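Long-range contacts in putative tryptophan halogenase (Xanthomonas campestris pv. campestris, PDB 6Y1W), which probably acts as a flavin-dependent halogenase, using FAD chemistry of the monooxygenase type to halogenate an aromatic, perhaps indole-containing, substrate: residues P64-T68 with Y161-L165; T84-F88 with P278-R282; K89-F94 with P345-T349. All coordinates share one frame. Numbering follows the deposited sequence.

Interaction 1 (P64-T68 with Y161-L165)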
loop_
_atom_site.group_PDB
_atom_site.type_symbol
_atom_site.label_atom_id
_atom_site.label_comp_id
_atom_site.label_asym_id
_atom_site.label_seq_id
_atom_site.Cartn_x
_atom_site.Cartn_y
_atom_site.Cartn_z
ATOM N N PRO A 64 -11.175 10.564 8.555
ATOM C CA PRO A 64 -10.011 10.882 9.406
ATOM C C PRO A 64 -8.825 11.467 8.673
ATOM O O PRO A 64 -7.939 12.029 9.331
ATOM C CB PRO A 64 -9.662 9.529 10.038
ATOM C CG PRO A 64 -11.035 8.843 10.166
ATOM C CD PRO A 64 -11.718 9.218 8.880
ATOM N N SER A 65 -8.738 11.319 7.353
ATOM C CA SER A 65 -7.638 11.976 6.649
ATOM C C SER A 65 -7.604 13.483 6.901
ATOM O O SER A 65 -6.531 14.092 6.789
ATOM C CB SER A 65 -7.737 11.662 5.155
ATOM O OG SER A 65 -8.983 12.128 4.637
ATOM N N LEU A 66 -8.743 14.119 7.212
ATOM C CA LEU A 66 -8.690 15.559 7.434
ATOM C C LEU A 66 -7.923 15.881 8.710
ATOM O O LEU A 66 -7.356 16.970 8.828
ATOM C CB LEU A 66 -10.083 16.186 7.513
ATOM C CG LEU A 66 -10.115 17.716 7.371
ATOM C CD1 LEU A 66 -9.704 18.171 5.966
ATOM C CD2 LEU A 66 -11.506 18.272 7.655
ATOM N N VAL A 67 -7.932 14.976 9.691
ATOM C CA VAL A 67 -7.132 15.195 10.898
ATOM C C VAL A 67 -5.662 15.298 10.515
ATOM O O VAL A 67 -4.921 16.169 10.996
ATOM C CB VAL A 67 -7.366 14.064 11.915
ATOM C CG1 VAL A 67 -6.609 14.349 13.221
ATOM C CG2 VAL A 67 -8.841 13.891 12.212
ATOM N N THR A 68 -5.220 14.404 9.643
ATOM C CA THR A 68 -3.850 14.478 9.143
ATOM C C THR A 68 -3.596 15.759 8.358
ATOM O O THR A 68 -2.525 16.364 8.498
ATOM C CB THR A 68 -3.577 13.243 8.286
ATOM O OG1 THR A 68 -3.746 12.085 9.105
ATOM C CG2 THR A 68 -2.143 13.274 7.723
ATOM N N TYR A 161 -11.425 9.058 14.502
ATOM C CA TYR A 161 -12.559 9.978 14.410
ATOM C C TYR A 161 -12.319 10.982 13.291
ATOM O O TYR A 161 -11.206 11.119 12.759
ATOM C CB TYR A 161 -12.791 10.746 15.733
ATOM C CG TYR A 161 -11.660 11.716 16.039
ATOM C CD1 TYR A 161 -10.531 11.303 16.773
ATOM C CD2 TYR A 161 -11.712 13.035 15.603
ATOM C CE1 TYR A 161 -9.479 12.165 16.987
ATOM C CE2 TYR A 161 -10.645 13.917 15.843
ATOM C CZ TYR A 161 -9.553 13.464 16.559
ATOM O OH TYR A 161 -8.484 14.305 16.807
ATOM N N ALA A 162 -13.399 11.701 12.942
ATOM C CA ALA A 162 -13.314 12.856 12.055
ATOM C C ALA A 162 -14.353 13.877 12.530
ATOM O O ALA A 162 -14.668 13.903 13.731
ATOM C CB ALA A 162 -13.533 12.458 10.595
ATOM N N TYR A 163 -14.917 14.690 11.621
ATOM C CA TYR A 163 -15.726 15.841 12.027
ATOM C C TYR A 163 -17.002 15.958 11.211
ATOM O O TYR A 163 -17.066 15.569 10.044
ATOM C CB TYR A 163 -14.964 17.161 11.820
ATOM C CG TYR A 163 -13.517 17.112 12.287
ATOM C CD1 TYR A 163 -13.224 17.173 13.630
ATOM C CD2 TYR A 163 -12.493 17.018 11.358
ATOM C CE1 TYR A 163 -11.891 17.137 14.073
ATOM C CE2 TYR A 163 -11.145 16.969 11.773
ATOM C CZ TYR A 163 -10.866 17.064 13.126
ATOM O OH TYR A 163 -9.528 17.018 13.473
ATOM N N HIS A 164 -18.001 16.584 11.823
ATOM C CA HIS A 164 -19.089 17.212 11.101
ATOM C C HIS A 164 -18.811 18.704 11.144
ATOM O O HIS A 164 -18.541 19.230 12.223
ATOM C CB HIS A 164 -20.427 16.909 11.798
ATOM C CG HIS A 164 -20.705 15.437 11.967
ATOM N ND1 HIS A 164 -20.691 14.816 13.206
ATOM C CD2 HIS A 164 -20.955 14.454 11.055
ATOM C CE1 HIS A 164 -20.979 13.529 13.056
ATOM N NE2 HIS A 164 -21.128 13.283 11.761
ATOM N N LEU A 165 -18.871 19.393 9.994
ATOM C CA LEU A 165 -18.471 20.792 10.013
ATOM C C LEU A 165 -19.357 21.627 9.100
ATOM O O LEU A 165 -20.066 21.115 8.233
ATOM C CB LEU A 165 -16.984 20.981 9.621
ATOM C CG LEU A 165 -16.528 20.375 8.278
ATOM C CD1 LEU A 165 -16.984 21.234 7.101
ATOM C CD2 LEU A 165 -14.997 20.199 8.231
#
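A largely apolar helix-on-strand contact places the start of helix 65-73 against strand 162-166, the middle strand of a small antiparallel sheet flanked by strands 59-61 and 87-89. Between these two segments the fit rests on apolar and van der Waals contacts, while Ser65 hydrogen-bonds His352 and Gln355 of helix 350-363. The segments come closest at Pro64 and Ala162, whose CA atoms are 4.7 Å apart; Ala162 CB approaches Pro64 N to 3.6 Å, and the small methyl group leaves room for this fit. Pro64 CA also makes a CA-H...O contact of 3.6 Å with Tyr161 O. A backbone hydrogen bond from Val67 N to Pro64 O, 3.0 Å, closes the first turn, and the CA-to-CB bonds of Leu66 and Val67 point toward the strand. Val67, with the most surface covered, reaches two tyrosines: its CG2 lies 3.9 Å from Tyr163 CE2 and 4.1 Å from Tyr161 CE2. Leu66 CD2 sits 4.0 Å from both Tyr163 CD2 and Leu165 CD2. The polar ends of the tyrosines are served from outside, for both hydroxyls hydrogen-bond Glu77, while Tyr163 also meets Phe80 edge-to-face. Leu66 further touches Ile351, a predicted FAD-binding residue, on helix 350-363, and Pro64 borders a pocket that holds a butanediol molecule in this crystal. Ala162 in turn lies close to Lys89, the predicted catalytic residue on the neighbouring strand, a position consistent with the core of the flavin-dependent tryptophan halogenase fold.

Interaction 2 (T84-F88 with P278-R282). With BUD ((2S,3S)-butane-2,3-diol), chain L.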
loop_
_atom_site.group_PDB
_atom_site.type_symbol
_atom_site.label_atom_id
_atom_site.label_comp_id
_atom_site.label_asym_id
_atom_site.label_seq_id
_atom_site.Cartn_x
_atom_site.Cartn_y
_atom_site.Cartn_z
ATOM N N THR A 84 -15.871 26.390 13.026
ATOM C CA THR A 84 -16.683 25.808 11.969
ATOM C C THR A 84 -17.916 25.125 12.532
ATOM O O THR A 84 -18.545 24.338 11.829
ATOM C CB THR A 84 -15.865 24.826 11.119
ATOM O OG1 THR A 84 -15.367 23.790 11.943
ATOM C CG2 THR A 84 -14.672 25.565 10.425
ATOM N N GLN A 85 -18.296 25.446 13.780
ATOM C CA GLN A 85 -19.464 24.839 14.442
ATOM C C GLN A 85 -19.356 23.312 14.497
ATOM O O GLN A 85 -20.386 22.601 14.509
ATOM C CB GLN A 85 -20.786 25.266 13.782
ATOM C CG GLN A 85 -21.010 26.796 13.818
ATOM C CD GLN A 85 -21.527 27.234 15.178
ATOM O OE1 GLN A 85 -22.299 26.518 15.834
ATOM N NE2 GLN A 85 -21.069 28.414 15.626
ATOM N N ALA A 86 -18.121 22.787 14.583
ATOM C CA ALA A 86 -17.914 21.368 14.286
ATOM C C ALA A 86 -18.202 20.453 15.468
ATOM O O ALA A 86 -18.074 20.839 16.631
ATOM C CB ALA A 86 -16.479 21.113 13.811
ATOM N N THR A 87 -18.576 19.205 15.158
ATOM C CA THR A 87 -18.702 18.159 16.167
ATOM C C THR A 87 -17.849 16.967 15.751
ATOM O O THR A 87 -17.310 16.921 14.643
ATOM C CB THR A 87 -20.175 17.705 16.364
ATOM O OG1 THR A 87 -20.647 17.089 15.158
ATOM C CG2 THR A 87 -21.115 18.928 16.706
ATOM N N PHE A 88 -17.747 15.983 16.630
ATOM C CA PHE A 88 -16.970 14.797 16.301
ATOM C C PHE A 88 -17.822 13.732 15.620
ATOM O O PHE A 88 -19.034 13.615 15.856
ATOM C CB PHE A 88 -16.311 14.215 17.563
ATOM C CG PHE A 88 -15.247 15.103 18.130
ATOM C CD1 PHE A 88 -13.955 15.117 17.561
ATOM C CD2 PHE A 88 -15.512 15.953 19.190
ATOM C CE1 PHE A 88 -12.963 15.964 18.044
ATOM C CE2 PHE A 88 -14.503 16.811 19.676
ATOM C CZ PHE A 88 -13.244 16.810 19.104
ATOM N N PRO A 278 -24.993 16.233 12.575
ATOM C CA PRO A 278 -25.117 17.178 13.688
ATOM C C PRO A 278 -23.991 18.193 13.728
ATOM O O PRO A 278 -22.811 17.814 13.726
ATOM C CB PRO A 278 -25.062 16.265 14.924
ATOM C CG PRO A 278 -24.057 15.199 14.512
ATOM C CD PRO A 278 -24.436 14.934 13.029
ATOM N N LEU A 279 -24.341 19.485 13.820
ATOM C CA LEU A 279 -23.396 20.553 14.131
ATOM C C LEU A 279 -23.658 21.018 15.566
ATOM O O LEU A 279 -24.554 20.501 16.250
ATOM C CB LEU A 279 -23.523 21.697 13.121
ATOM C CG LEU A 279 -23.190 21.249 11.689
ATOM C CD1 LEU A 279 -23.378 22.442 10.743
ATOM C CD2 LEU A 279 -21.777 20.680 11.564
ATOM N N GLN A 280 -22.859 21.973 16.048
ATOM C CA GLN A 280 -22.989 22.297 17.478
ATOM C C GLN A 280 -24.332 22.932 17.817
ATOM O O GLN A 280 -24.836 22.730 18.938
ATOM C CB GLN A 280 -21.848 23.220 17.914
ATOM C CG GLN A 280 -20.534 22.443 18.084
ATOM C CD GLN A 280 -19.464 23.219 18.873
ATOM O OE1 GLN A 280 -19.770 23.967 19.824
ATOM N NE2 GLN A 280 -18.201 23.036 18.483
ATOM N N HIS A 281 -24.963 23.648 16.869
ATOM C CA HIS A 281 -26.198 24.362 17.187
ATOM C C HIS A 281 -27.257 24.218 16.131
ATOM O O HIS A 281 -28.199 25.024 16.114
ATOM C CB HIS A 281 -25.929 25.855 17.425
ATOM C CG HIS A 281 -24.968 26.080 18.548
ATOM N ND1 HIS A 281 -25.330 25.961 19.883
ATOM C CD2 HIS A 281 -23.661 26.409 18.535
ATOM C CE1 HIS A 281 -24.266 26.190 20.638
ATOM N NE2 HIS A 281 -23.249 26.485 19.846
ATOM N N ARG A 282 -27.099 23.272 15.201
ATOM C CA ARG A 282 -28.128 22.970 14.214
ATOM C C ARG A 282 -27.818 21.593 13.635
ATOM O O ARG A 282 -26.807 20.966 13.977
ATOM C CB ARG A 282 -28.185 24.047 13.126
ATOM C CG ARG A 282 -27.044 23.938 12.140
ATOM C CD ARG A 282 -27.228 24.935 10.967
ATOM N NE ARG A 282 -26.463 24.538 9.784
ATOM C CZ ARG A 282 -25.260 25.037 9.488
ATOM N NH1 ARG A 282 -24.712 25.940 10.287
ATOM N NH2 ARG A 282 -24.615 24.634 8.387
HETATM C C1 BUD L . -27.650 29.907 6.621
HETATM O O1 BUD L . -26.247 30.890 8.306
HETATM C C2 BUD L . -27.384 30.071 8.112
HETATM O O2 BUD L . -27.028 28.880 10.132
HETATM C C3 BUD L . -27.116 28.716 8.747
HETATM C C4 BUD L . -28.310 27.807 8.485
HETATM O O HOH W 1 -24.173 25.093 14.531
#
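Residues 84-88 and 278-282 pass each other in opposite directions, with CA separations of 5.3 Å for Gln85 and Gln280 and 5.5 Å for Ala86 and Leu279. A backbone hydrogen bond joins them, Gln280 N to Gln85 O at 3.0 Å, where Gln85 adopts a left-handed conformation. Residues 278-282 form the turn of a beta hairpin between strands 272-278 and 283-289, closed by a hydrogen bond from Leu279 N to Arg282 O at 2.9 Å; the hairpin tip thus meets the chain entering strand 87-89. Side chains extend the pairing to the backbone of each partner. Thr87 OG1 donates to Pro278 O at 2.7 Å and also hydrogen-bonds His164, whereas Gln280 NE2 donates to Ala86 O at 2.9 Å. A water bridges Gln85 OE1, 2.7 Å away, and His281 N, 2.9 Å away. The C-terminal region covers this edge: Ala502 hydrogen-bonds Gln280 and His281, and Pro503 hydrogen-bonds Gln85. Arg282 forms a salt bridge with Asp166, and butanediol C4 lies over one face of its guanidinium.

Interaction 3 (K89-F94 with P345-T349)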
loop_
_atom_site.group_PDB
_atom_site.type_symbol
_atom_site.label_atom_id
_atom_site.label_comp_id
_atom_site.label_asym_id
_atom_site.label_seq_id
_atom_site.Cartn_x
_atom_site.Cartn_y
_atom_site.Cartn_z
ATOM N N LYS A 89 -17.150 12.930 14.780
ATOM C CA LYS A 89 -17.794 11.849 14.045
ATOM C C LYS A 89 -16.983 10.588 14.227
ATOM O O LYS A 89 -15.773 10.615 14.001
ATOM C CB LYS A 89 -17.857 12.197 12.542
ATOM C CG LYS A 89 -18.402 11.048 11.685
ATOM C CD LYS A 89 -18.287 11.399 10.212
ATOM C CE LYS A 89 -18.640 10.152 9.350
ATOM N NZ LYS A 89 -18.112 10.349 7.923
ATOM N N VAL A 90 -17.641 9.483 14.618
ATOM C CA VAL A 90 -16.958 8.192 14.719
ATOM C C VAL A 90 -17.506 7.155 13.749
ATOM O O VAL A 90 -17.000 6.025 13.729
ATOM C CB VAL A 90 -16.982 7.637 16.156
ATOM C CG1 VAL A 90 -16.227 8.566 17.096
ATOM C CG2 VAL A 90 -18.439 7.449 16.632
ATOM N N GLY A 91 -18.515 7.490 12.944
ATOM C CA GLY A 91 -19.053 6.492 12.032
ATOM C C GLY A 91 -20.305 7.008 11.345
ATOM O O GLY A 91 -20.717 8.160 11.531
ATOM N N ILE A 92 -20.914 6.111 10.551
ATOM C CA ILE A 92 -22.141 6.376 9.796
ATOM C C ILE A 92 -23.143 5.285 10.159
ATOM O O ILE A 92 -22.821 4.086 10.063
ATOM C CB ILE A 92 -21.911 6.345 8.274
ATOM C CG1 ILE A 92 -20.860 7.407 7.884
ATOM C CG2 ILE A 92 -23.192 6.626 7.505
ATOM C CD1 ILE A 92 -20.502 7.430 6.389
ATOM N N ALA A 93 -24.364 5.683 10.531
ATOM C CA ALA A 93 -25.417 4.706 10.790
ATOM C C ALA A 93 -26.193 4.482 9.503
ATOM O O ALA A 93 -26.827 5.417 8.975
ATOM C CB ALA A 93 -26.333 5.180 11.920
ATOM N N PHE A 94 -26.112 3.249 8.975
ATOM C CA PHE A 94 -26.780 2.895 7.726
ATOM C C PHE A 94 -28.100 2.229 8.055
ATOM O O PHE A 94 -28.121 1.095 8.536
ATOM C CB PHE A 94 -25.900 1.967 6.889
ATOM C CG PHE A 94 -24.821 2.712 6.148
ATOM C CD1 PHE A 94 -25.139 3.354 4.942
ATOM C CD2 PHE A 94 -23.550 2.878 6.688
ATOM C CE1 PHE A 94 -24.161 4.126 4.250
ATOM C CE2 PHE A 94 -22.559 3.622 5.985
ATOM C CZ PHE A 94 -22.882 4.261 4.783
ATOM N N PRO A 345 -22.410 11.720 -1.264
ATOM C CA PRO A 345 -21.737 11.762 0.056
ATOM C C PRO A 345 -22.066 10.611 0.982
ATOM O O PRO A 345 -22.062 10.776 2.215
ATOM C CB PRO A 345 -22.226 13.095 0.650
ATOM C CG PRO A 345 -23.602 13.254 0.074
ATOM C CD PRO A 345 -23.446 12.758 -1.382
ATOM N N ILE A 346 -22.308 9.431 0.405
ATOM C CA ILE A 346 -22.732 8.286 1.200
ATOM C C ILE A 346 -21.639 7.810 2.147
ATOM O O ILE A 346 -21.941 7.253 3.207
ATOM C CB ILE A 346 -23.195 7.168 0.255
ATOM C CG1 ILE A 346 -23.795 6.002 1.023
ATOM C CG2 ILE A 346 -22.008 6.611 -0.569
ATOM C CD1 ILE A 346 -24.387 4.937 0.073
ATOM N N GLU A 347 -20.360 8.028 1.806
ATOM C CA GLU A 347 -19.245 7.699 2.685
ATOM C C GLU A 347 -18.382 8.927 2.975
ATOM O O GLU A 347 -17.207 8.792 3.315
ATOM C CB GLU A 347 -18.374 6.572 2.095
ATOM C CG GLU A 347 -19.016 5.174 2.223
ATOM C CD GLU A 347 -18.969 4.606 3.640
ATOM O OE1 GLU A 347 -18.243 5.160 4.508
ATOM O OE2 GLU A 347 -19.695 3.573 3.909
ATOM N N SER A 348 -18.949 10.134 2.857
ATOM C CA SER A 348 -18.291 11.369 3.301
ATOM C C SER A 348 -16.900 11.527 2.690
ATOM O O SER A 348 -15.928 11.806 3.391
ATOM C CB SER A 348 -18.195 11.472 4.841
ATOM O OG SER A 348 -19.391 11.022 5.527
ATOM N N THR A 349 -16.811 11.397 1.369
ATOM C CA THR A 349 -15.520 11.429 0.678
ATOM C C THR A 349 -15.232 12.752 -0.049
ATOM O O THR A 349 -14.130 12.889 -0.585
ATOM C CB THR A 349 -15.401 10.275 -0.328
ATOM O OG1 THR A 349 -16.587 10.182 -1.147
ATOM C CG2 THR A 349 -15.161 8.942 0.378
#
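Phe94 and Ile92 lose the most surface here, followed by Ile346, and these three residues form an apolar cluster beside the polar groups of the site. Both Ile92 and Phe94 project from strand 91-99 toward the loop that precedes helix 350-363. Phe94 CE1 packs 3.8 Å from Ile346 CG1, and Ile346 O lies at the edge of the Phe94 ring, 3.5 Å from CZ. Ile92 CD1 reaches the same carbonyl, 3.5 Å from Ile346 O, and comes within 3.7 Å of Glu347 OE1. Glu347 OE2, 3.4 Å from Phe94 CZ, finds its polar partners in His395 and His106. At the far end of the contact the extended Lys89 side chain donates from NZ to Ser348 OG at 2.8 Å; NZ also hydrogen-bonds Thr62 O. Lys89 is the predicted active-site residue and Glu347 a predicted tryptophan ligand, so this buried meeting of strand and loop is consistent with the lysine-glutamate substrate site of flavin-dependent tryptophan halogenases.

From the N terminus, the first halves of all three contacts, 64-68, 84-88 and 89-94, precede any of their partners. Interaction 1 closes its loop first, at 161-165; interactions 2 and 3 follow at 278-282 and 345-349. Each pair of loops crosses, and none nests. Strand 162-166 links interaction 1 to both others: Ala162 N lies 2.8 Å from Lys89 O and His164 N 2.9 Å from Thr87 O, both probable hydrogen bonds. Interactions 2 and 3 adjoin in sequence. Interaction 1 joins helix 65-73 to the three-stranded sheet, interaction 2 joins its entry to a hairpin of the seven-stranded sheet, and interaction 3 joins strand 91-99 of the latter, with Lys89, to the loop before helix 350-363.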